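Local coordinates for protein amoebiasin-2 (Entamoeba histolytica, PDB 3M86) that inhibits cysteine proteases of the parasite, CP1, CP2 and more weakly CP5, by wedging three loops into the substrate-binding site, at residues D24-Q29 / T84-G89; L30-S35 / D54-E59; Y38-E43 / P100-T105. All coordinates share one frame; numbering follows the deposited sequence.

Contact 1 of 3, residues D24-Q29 / T84-G89; sequences DLIKIQ and TTIKLG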
loop_
_atom_site.group_PDB
_atom_site.type_symbol
_atom_site.label_atom_id
_atom_site.label_comp_id
_atom_site.label_asym_id
_atom_site.label_seq_id
_atom_site.Cartn_x
_atom_site.Cartn_y
_atom_site.Cartn_z
ATOM N N ASP A 24 3.990 9.753 12.419
ATOM C CA ASP A 24 3.495 8.377 12.250
ATOM C C ASP A 24 4.005 7.746 10.950
ATOM O O ASP A 24 4.657 8.419 10.138
ATOM C CB ASP A 24 1.967 8.373 12.255
ATOM C CG ASP A 24 1.378 8.508 13.651
ATOM O OD1 ASP A 24 0.135 8.562 13.754
ATOM O OD2 ASP A 24 2.140 8.579 14.650
ATOM N N LEU A 25 3.710 6.459 10.761
ATOM C CA LEU A 25 4.030 5.755 9.526
ATOM C C LEU A 25 2.811 5.010 9.029
ATOM O O LEU A 25 2.021 4.524 9.836
ATOM C CB LEU A 25 5.156 4.746 9.744
ATOM C CG LEU A 25 6.607 5.206 9.840
ATOM C CD1 LEU A 25 7.489 4.000 10.108
ATOM C CD2 LEU A 25 7.026 5.901 8.552
ATOM N N ILE A 26 2.666 4.918 7.709
ATOM C CA ILE A 26 1.639 4.077 7.098
ATOM C C ILE A 26 2.316 2.872 6.481
ATOM O O ILE A 26 3.318 3.014 5.782
ATOM C CB ILE A 26 0.888 4.834 6.009
ATOM C CG1 ILE A 26 0.085 5.975 6.628
ATOM C CG2 ILE A 26 -0.056 3.891 5.227
ATOM C CD1 ILE A 26 -0.410 6.969 5.626
ATOM N N LYS A 27 1.786 1.688 6.773
ATOM C CA LYS A 27 2.281 0.456 6.152
ATOM C C LYS A 27 1.135 -0.211 5.426
ATOM O O LYS A 27 0.218 -0.724 6.054
ATOM C CB LYS A 27 2.877 -0.517 7.186
ATOM C CG LYS A 27 4.239 -0.137 7.769
ATOM C CD LYS A 27 4.866 -1.340 8.498
ATOM C CE LYS A 27 6.157 -0.958 9.209
ATOM N NZ LYS A 27 6.725 -2.085 10.009
ATOM N N ILE A 28 1.196 -0.190 4.098
ATOM C CA ILE A 28 0.195 -0.826 3.257
ATOM C C ILE A 28 0.706 -2.229 2.977
ATOM O O ILE A 28 1.790 -2.397 2.416
ATOM C CB ILE A 28 0.030 -0.048 1.955
ATOM C CG1 ILE A 28 -0.452 1.377 2.278
ATOM C CG2 ILE A 28 -0.947 -0.769 1.007
ATOM C CD1 ILE A 28 -0.298 2.354 1.131
ATOM N N GLN A 29 -0.068 -3.227 3.383
ATOM C CA GLN A 29 0.346 -4.622 3.286
ATOM C C GLN A 29 -0.703 -5.372 2.477
ATOM O O GLN A 29 -1.844 -5.518 2.922
ATOM C CB GLN A 29 0.483 -5.233 4.683
ATOM C CG GLN A 29 1.644 -4.622 5.472
ATOM C CD GLN A 29 1.896 -5.325 6.799
ATOM O OE1 GLN A 29 1.048 -6.066 7.296
ATOM N NE2 GLN A 29 3.068 -5.088 7.380
ATOM N N THR A 84 -4.556 13.904 2.166
ATOM C CA THR A 84 -4.088 13.178 0.996
ATOM C C THR A 84 -5.037 12.074 0.585
ATOM O O THR A 84 -5.888 11.632 1.359
ATOM C CB THR A 84 -2.747 12.467 1.281
ATOM O OG1 THR A 84 -2.965 11.405 2.224
ATOM C CG2 THR A 84 -1.724 13.425 1.832
ATOM N N THR A 85 -4.871 11.627 -0.653
ATOM C CA THR A 85 -5.508 10.414 -1.125
ATOM C C THR A 85 -4.409 9.515 -1.656
ATOM O O THR A 85 -3.532 9.975 -2.387
ATOM C CB THR A 85 -6.465 10.706 -2.274
ATOM O OG1 THR A 85 -7.440 11.664 -1.846
ATOM C CG2 THR A 85 -7.161 9.425 -2.712
ATOM N N ILE A 86 -4.467 8.238 -1.297
ATOM C CA ILE A 86 -3.536 7.237 -1.812
ATOM C C ILE A 86 -4.373 6.265 -2.641
ATOM O O ILE A 86 -5.404 5.782 -2.168
ATOM C CB ILE A 86 -2.846 6.465 -0.666
ATOM C CG1 ILE A 86 -2.059 7.412 0.247
ATOM C CG2 ILE A 86 -1.920 5.347 -1.221
ATOM C CD1 ILE A 86 -1.605 6.751 1.549
ATOM N N LYS A 87 -3.957 6.008 -3.877
ATOM C CA LYS A 87 -4.674 5.056 -4.724
ATOM C C LYS A 87 -3.747 3.934 -5.166
ATOM O O LYS A 87 -2.597 4.180 -5.529
ATOM C CB LYS A 87 -5.240 5.753 -5.959
ATOM C CG LYS A 87 -6.388 6.715 -5.686
ATOM C CD LYS A 87 -6.811 7.426 -6.965
ATOM C CE LYS A 87 -7.937 8.417 -6.708
ATOM N NZ LYS A 87 -8.301 9.178 -7.939
ATOM N N LEU A 88 -4.246 2.702 -5.125
ATOM C CA LEU A 88 -3.470 1.551 -5.604
ATOM C C LEU A 88 -4.264 0.836 -6.687
ATOM O O LEU A 88 -5.486 0.732 -6.600
ATOM C CB LEU A 88 -3.234 0.539 -4.480
ATOM C CG LEU A 88 -2.403 0.698 -3.195
ATOM C CD1 LEU A 88 -0.897 0.583 -3.424
ATOM C CD2 LEU A 88 -2.776 1.926 -2.392
ATOM N N GLY A 89 -3.568 0.328 -7.693
ATOM C CA GLY A 89 -4.204 -0.501 -8.701
ATOM C C GLY A 89 -3.389 -1.758 -8.898
ATOM O O GLY A 89 -2.166 -1.704 -8.917
#

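Contact 2 of 3, residues L30-S35 / D54-E59; sequences LRTNPS and DTIKAE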
loop_
_atom_site.group_PDB
_atom_site.type_symbol
_atom_site.label_atom_id
_atom_site.label_comp_id
_atom_site.label_asym_id
_atom_site.label_seq_id
_atom_site.Cartn_x
_atom_site.Cartn_y
_atom_site.Cartn_z
ATOM N N LEU A 30 -0.309 -5.799 1.281
ATOM C CA LEU A 30 -1.245 -6.372 0.315
ATOM C C LEU A 30 -0.718 -7.704 -0.171
ATOM O O LEU A 30 0.486 -7.925 -0.212
ATOM C CB LEU A 30 -1.390 -5.432 -0.891
ATOM C CG LEU A 30 -1.763 -3.988 -0.541
ATOM C CD1 LEU A 30 -1.731 -3.129 -1.801
ATOM C CD2 LEU A 30 -3.140 -3.935 0.124
ATOM N N ARG A 31 -1.614 -8.599 -0.567
ATOM C CA ARG A 31 -1.159 -9.831 -1.195
ATOM C C ARG A 31 -1.008 -9.615 -2.698
ATOM O O ARG A 31 -1.706 -8.812 -3.317
ATOM C CB ARG A 31 -2.095 -11.017 -0.913
ATOM C CG ARG A 31 -2.203 -11.430 0.571
ATOM C CD ARG A 31 -0.875 -11.387 1.318
ATOM N NE ARG A 31 -0.968 -11.977 2.659
ATOM C CZ ARG A 31 -1.059 -11.289 3.797
ATOM N NH1 ARG A 31 -1.072 -9.959 3.800
ATOM N NH2 ARG A 31 -1.129 -11.942 4.949
ATOM N N THR A 32 -0.095 -10.364 -3.285
ATOM C CA THR A 32 0.226 -10.192 -4.691
ATOM C C THR A 32 0.750 -11.506 -5.254
ATOM O O THR A 32 1.197 -12.370 -4.502
ATOM C CB THR A 32 1.240 -9.026 -4.881
ATOM O OG1 THR A 32 1.494 -8.834 -6.275
ATOM C CG2 THR A 32 2.558 -9.331 -4.171
ATOM N N ASN A 33 0.647 -11.682 -6.571
ATOM C CA ASN A 33 1.120 -12.911 -7.224
ATOM C C ASN A 33 1.985 -12.571 -8.411
ATOM O O ASN A 33 1.506 -12.509 -9.538
ATOM C CB ASN A 33 -0.070 -13.741 -7.692
ATOM C CG ASN A 33 0.345 -15.020 -8.376
ATOM O OD1 ASN A 33 1.516 -15.396 -8.356
ATOM N ND2 ASN A 33 -0.621 -15.702 -8.994
ATOM N N PRO A 34 3.280 -12.351 -8.159
ATOM C CA PRO A 34 4.206 -11.862 -9.187
ATOM C C PRO A 34 4.337 -12.814 -10.365
ATOM O O PRO A 34 4.694 -12.378 -11.457
ATOM C CB PRO A 34 5.551 -11.787 -8.449
ATOM C CG PRO A 34 5.237 -11.804 -7.021
ATOM C CD PRO A 34 3.929 -12.520 -6.848
ATOM N N SER A 35 4.058 -14.093 -10.144
ATOM C CA SER A 35 4.212 -15.099 -11.202
ATOM C C SER A 35 3.244 -14.867 -12.368
ATOM O O SER A 35 3.386 -15.470 -13.439
ATOM C CB SER A 35 4.037 -16.509 -10.626
ATOM O OG SER A 35 2.680 -16.819 -10.360
ATOM N N ASP A 54 9.853 -0.141 0.433
ATOM C CA ASP A 54 8.965 -0.890 -0.434
ATOM C C ASP A 54 9.558 -2.288 -0.550
ATOM O O ASP A 54 10.743 -2.453 -0.868
ATOM C CB ASP A 54 8.886 -0.219 -1.808
ATOM C CG ASP A 54 7.771 -0.774 -2.660
ATOM O OD1 ASP A 54 7.557 -0.244 -3.779
ATOM O OD2 ASP A 54 7.108 -1.731 -2.200
ATOM N N THR A 55 8.738 -3.290 -0.251
ATOM C CA THR A 55 9.185 -4.678 -0.203
ATOM C C THR A 55 8.194 -5.603 -0.871
ATOM O O THR A 55 6.970 -5.404 -0.786
ATOM C CB THR A 55 9.288 -5.134 1.261
ATOM O OG1 THR A 55 10.262 -4.333 1.939
ATOM C CG2 THR A 55 9.684 -6.597 1.358
ATOM N N ILE A 56 8.715 -6.633 -1.526
ATOM C CA ILE A 56 7.890 -7.784 -1.897
ATOM C C ILE A 56 8.566 -9.011 -1.311
ATOM O O ILE A 56 9.781 -9.175 -1.411
ATOM C CB ILE A 56 7.678 -7.918 -3.423
ATOM C CG1 ILE A 56 6.766 -9.107 -3.729
ATOM C CG2 ILE A 56 9.022 -8.029 -4.155
ATOM C CD1 ILE A 56 6.232 -9.093 -5.131
ATOM N N LYS A 57 7.782 -9.844 -0.642
ATOM C CA LYS A 57 8.315 -10.987 0.092
ATOM C C LYS A 57 7.484 -12.212 -0.217
ATOM O O LYS A 57 6.256 -12.146 -0.285
ATOM C CB LYS A 57 8.286 -10.682 1.594
ATOM C CG LYS A 57 8.704 -11.829 2.493
ATOM C CD LYS A 57 8.811 -11.365 3.943
ATOM C CE LYS A 57 7.473 -10.852 4.463
ATOM N NZ LYS A 57 7.537 -10.510 5.914
ATOM N N ALA A 58 8.155 -13.343 -0.411
ATOM C CA ALA A 58 7.446 -14.591 -0.624
ATOM C C ALA A 58 6.861 -15.038 0.714
ATOM O O ALA A 58 7.544 -15.002 1.736
ATOM C CB ALA A 58 8.398 -15.641 -1.185
ATOM N N GLU A 59 5.593 -15.436 0.719
ATOM C CA GLU A 59 4.960 -15.869 1.960
ATOM C C GLU A 59 5.072 -17.379 2.142
ATOM O O GLU A 59 4.992 -18.134 1.171
ATOM C CB GLU A 59 3.496 -15.424 2.021
ATOM C CG GLU A 59 2.854 -15.642 3.382
ATOM C CD GLU A 59 1.412 -15.182 3.434
ATOM O OE1 GLU A 59 0.783 -15.318 4.505
ATOM O OE2 GLU A 59 0.905 -14.685 2.406
#

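Contact 3 of 3, residues Y38-E43 / P100-T105; sequences YAWNIE and PLRSLT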
loop_
_atom_site.group_PDB
_atom_site.type_symbol
_atom_site.label_atom_id
_atom_site.label_comp_id
_atom_site.label_asym_id
_atom_site.label_seq_id
_atom_site.Cartn_x
_atom_site.Cartn_y
_atom_site.Cartn_z
ATOM N N TYR A 38 1.204 -9.471 -12.672
ATOM C CA TYR A 38 0.509 -8.365 -12.002
ATOM C C TYR A 38 1.354 -7.772 -10.889
ATOM O O TYR A 38 2.175 -8.462 -10.279
ATOM C CB TYR A 38 -0.839 -8.803 -11.413
ATOM C CG TYR A 38 -1.921 -8.954 -12.453
ATOM C CD1 TYR A 38 -2.716 -7.875 -12.812
ATOM C CD2 TYR A 38 -2.138 -10.173 -13.086
ATOM C CE1 TYR A 38 -3.702 -8.008 -13.772
ATOM C CE2 TYR A 38 -3.116 -10.313 -14.045
ATOM C CZ TYR A 38 -3.895 -9.230 -14.383
ATOM O OH TYR A 38 -4.869 -9.381 -15.342
ATOM N N ALA A 39 1.144 -6.487 -10.629
ATOM C CA ALA A 39 1.764 -5.836 -9.478
ATOM C C ALA A 39 0.901 -4.665 -9.046
ATOM O O ALA A 39 0.130 -4.127 -9.840
ATOM C CB ALA A 39 3.169 -5.360 -9.811
ATOM N N TRP A 40 1.022 -4.281 -7.779
ATOM C CA TRP A 40 0.316 -3.116 -7.284
ATOM C C TRP A 40 1.082 -1.881 -7.699
ATOM O O TRP A 40 2.308 -1.843 -7.606
ATOM C CB TRP A 40 0.207 -3.159 -5.762
ATOM C CG TRP A 40 -0.744 -4.213 -5.270
ATOM C CD1 TRP A 40 -0.429 -5.458 -4.798
ATOM C CD2 TRP A 40 -2.154 -4.100 -5.195
ATOM N NE1 TRP A 40 -1.567 -6.127 -4.436
ATOM C CE2 TRP A 40 -2.649 -5.316 -4.665
ATOM C CE3 TRP A 40 -3.058 -3.083 -5.517
ATOM C CZ2 TRP A 40 -4.003 -5.542 -4.450
ATOM C CZ3 TRP A 40 -4.409 -3.303 -5.293
ATOM C CH2 TRP A 40 -4.871 -4.525 -4.768
ATOM N N ASN A 41 0.358 -0.885 -8.196
ATOM C CA ASN A 41 0.968 0.397 -8.523
ATOM C C ASN A 41 0.367 1.405 -7.570
ATOM O O ASN A 41 -0.847 1.417 -7.374
ATOM C CB ASN A 41 0.631 0.773 -9.966
ATOM C CG ASN A 41 1.403 1.980 -10.452
ATOM O OD1 ASN A 41 2.629 2.027 -10.355
ATOM N ND2 ASN A 41 0.690 2.957 -10.997
ATOM N N ILE A 42 1.201 2.237 -6.960
ATOM C CA ILE A 42 0.700 3.222 -6.007
ATOM C C ILE A 42 0.808 4.655 -6.525
ATOM O O ILE A 42 1.797 5.039 -7.164
ATOM C CB ILE A 42 1.412 3.089 -4.645
ATOM C CG1 ILE A 42 0.745 3.975 -3.597
ATOM C CG2 ILE A 42 2.909 3.419 -4.774
ATOM C CD1 ILE A 42 1.254 3.746 -2.189
ATOM N N GLU A 43 -0.239 5.432 -6.272
ATOM C CA GLU A 43 -0.244 6.850 -6.583
ATOM C C GLU A 43 -0.456 7.586 -5.279
ATOM O O GLU A 43 -1.431 7.344 -4.563
ATOM C CB GLU A 43 -1.354 7.196 -7.578
ATOM N N PRO A 100 -7.332 -1.773 -13.950
ATOM C CA PRO A 100 -6.796 -2.667 -12.919
ATOM C C PRO A 100 -7.830 -3.700 -12.486
ATOM O O PRO A 100 -9.024 -3.398 -12.451
ATOM C CB PRO A 100 -6.500 -1.714 -11.754
ATOM C CG PRO A 100 -6.289 -0.388 -12.400
ATOM C CD PRO A 100 -7.234 -0.355 -13.563
ATOM N N LEU A 101 -7.374 -4.902 -12.155
ATOM C CA LEU A 101 -8.274 -5.943 -11.671
ATOM C C LEU A 101 -8.940 -5.505 -10.391
ATOM O O LEU A 101 -10.108 -5.803 -10.152
ATOM C CB LEU A 101 -7.517 -7.243 -11.396
ATOM C CG LEU A 101 -7.156 -8.145 -12.560
ATOM C CD1 LEU A 101 -6.692 -9.484 -12.020
ATOM C CD2 LEU A 101 -8.349 -8.316 -13.501
ATOM N N ARG A 102 -8.178 -4.804 -9.556
ATOM C CA ARG A 102 -8.665 -4.363 -8.267
ATOM C C ARG A 102 -8.069 -2.992 -8.018
ATOM O O ARG A 102 -6.921 -2.732 -8.388
ATOM C CB ARG A 102 -8.223 -5.359 -7.187
ATOM C CG ARG A 102 -8.805 -5.129 -5.800
ATOM C CD ARG A 102 -10.336 -5.190 -5.803
ATOM N NE ARG A 102 -10.860 -6.407 -6.426
ATOM C CZ ARG A 102 -11.205 -7.506 -5.760
ATOM N NH1 ARG A 102 -11.080 -7.553 -4.440
ATOM N NH2 ARG A 102 -11.679 -8.563 -6.413
ATOM N N SER A 103 -8.851 -2.103 -7.418
ATOM C CA SER A 103 -8.359 -0.785 -7.059
ATOM C C SER A 103 -8.601 -0.567 -5.581
ATOM O O SER A 103 -9.583 -1.062 -5.030
ATOM C CB SER A 103 -9.079 0.297 -7.873
ATOM O OG SER A 103 -8.831 0.126 -9.259
ATOM N N LEU A 104 -7.699 0.166 -4.935
ATOM C CA LEU A 104 -7.877 0.529 -3.536
ATOM C C LEU A 104 -7.699 2.034 -3.402
ATOM O O LEU A 104 -6.879 2.630 -4.099
ATOM C CB LEU A 104 -6.858 -0.186 -2.654
ATOM C CG LEU A 104 -6.851 -1.717 -2.694
ATOM C CD1 LEU A 104 -5.602 -2.252 -1.986
ATOM C CD2 LEU A 104 -8.126 -2.303 -2.082
ATOM N N THR A 105 -8.479 2.642 -2.517
ATOM C CA THR A 105 -8.371 4.070 -2.259
ATOM C C THR A 105 -8.349 4.296 -0.756
ATOM O O THR A 105 -9.160 3.727 -0.025
ATOM C CB THR A 105 -9.561 4.845 -2.868
ATOM O OG1 THR A 105 -9.636 4.584 -4.279
ATOM C CG2 THR A 105 -9.387 6.337 -2.647
#

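Contact 1 of 3, residues D24-Q29 / T84-G89
I28 meets both I86 and L88 through a single atom, its terminal methyl CD1, which lies 4.1 Å from CG2 of I86 and 4.3 Å from CD2 of L88. Two residues earlier on the first strand, I26 touches I86 by their outermost carbons, CD1 of I26 standing 4.3 Å from CD1 of I86. I86 therefore works with both ends: its long branch goes to I26 and its short branch to I28, whose side chain runs past it in the opposite direction. The torsions explain this division of labour. In I86, CG1 lies beside the backbone N (chi1 -60°), which puts CG2 anti to that N, where it meets CD1 of I28.

Behind these side chains, the axes of strands 25-29 and 84-89 approach to 11.2 Å and run nearly parallel, 19° apart. That spacing is far too wide for backbone pairing, and no hydrogen bond crosses; the strands belong to different sheets, packed face to face in the immunoglobulin-like sandwich of the chagasin family. Each strand is held within its own sheet, I26 bonding through its backbone to L76 of strand 70-78, and K87 and G89 to E43 and N41 of strand 39-43. V108 touches both I26 and I86, while I42 lies against I28, I86 and L88, closing the core around the contact.

All four touching residues are buried and wholly aliphatic, and their carbons meet at ordinary or slightly loose distances. Cohesion here rests on dispersion and the exclusion of water; no directional bond contributes between these two segments.

Contact 2 of 3, residues L30-S35 / D54-E59
I56 reaches across to P34 and T32, and its side chain carries the apolar half of this contact. From CB, CG1 stands anti to the backbone N (chi1 -178°) and carries the chain outward. At the tip, CD1 comes to 3.5 Å from CG of P34, closer than carbons usually pack, the end methyl of I56 meeting the CG corner of the proline. The same methyl lies 3.8 Å from CG2 of T32, whose side chain crosses that of I56 at about a right angle.

A separate, polar bridge joins R31 to E59. NE of R31 makes a weak, bent hydrogen bond to OE2 of E59 (3.3 Å, 132° at the hydrogen), part of a salt bridge. The guanidinium and carboxylate planes are 71° apart, so the two groups do not pair side by side; E59 is also poorly ordered.

Within the turn, OG of S35 gives a hydrogen bond to OD1 of N33 (2.7 Å), bracing the start of the BC loop, which meets the catalytic cysteine and histidine of target proteases.

Strand 70-78 runs between strands 25-32 and 49-58: T32 bonds to S70 through the backbone and K57 to I71, with P34, T32 and I56 meeting across its inner face and R31 and E59 across the outer one. E59 opens the DE loop, and on the inner face T32 packs against W40 and Y90.

Contact 3 of 3, residues Y38-E43 / P100-T105
L101 lies over one face of the Y38 ring, its CD1 4.0 Å from the ring centroid and 28° off the normal, a CH-pi contact. CG of L101 adds a touch at 3.7 Å to CE1 of Y38. The ring also meets Y90, with the planes only about 15° apart.

R102 follows with its CG 4.1 Å from CH2 of W40, after which bends at chi2 and chi3 turn the guanidinium away from the indole. At L104, CD1 sits 3.7 Å from CH2 of W40, and the two side chains cross at about a right angle. Chi1 of W40 (-71°) sets its CG beside the backbone N, and the far end of the six-membered ring meets L104 while NE1 is held by the carbonyl O of R31.

No hydrogen bond joins the segments; strand 82-91 lies between them, bonded to A39, N41 and E43 on one side and, through Y90, to L101 and R102 on the other. One face of Y38 and the far end of the W40 indole, each meeting a leucine, join the segments, consistent with the BC and FG loops keeping a shared orientation in the inhibitory wedge.

Contact 1 joins the two sheets near the middle of the sandwich, whereas contact 2 spans strands 25-32 and 49-58 of one sheet and contact 3 spans strands 39-43 and 102-110 of the other. Their centres lie about 16 Å (1 and 2), 11 Å (1 and 3) and 13 Å (2 and 3) apart. Along the chain, contact 2 falls between the two segments of contact 1, while the segments of contact 3 alternate with those of both. Strand 25-32 serves contacts 1 and 2, and W40 and L30 pack together between contacts 2 and 3. Contacts 2 and 3 hold BC, DE and FG loop residues at the inhibitory end, while contact 1 lies in the core.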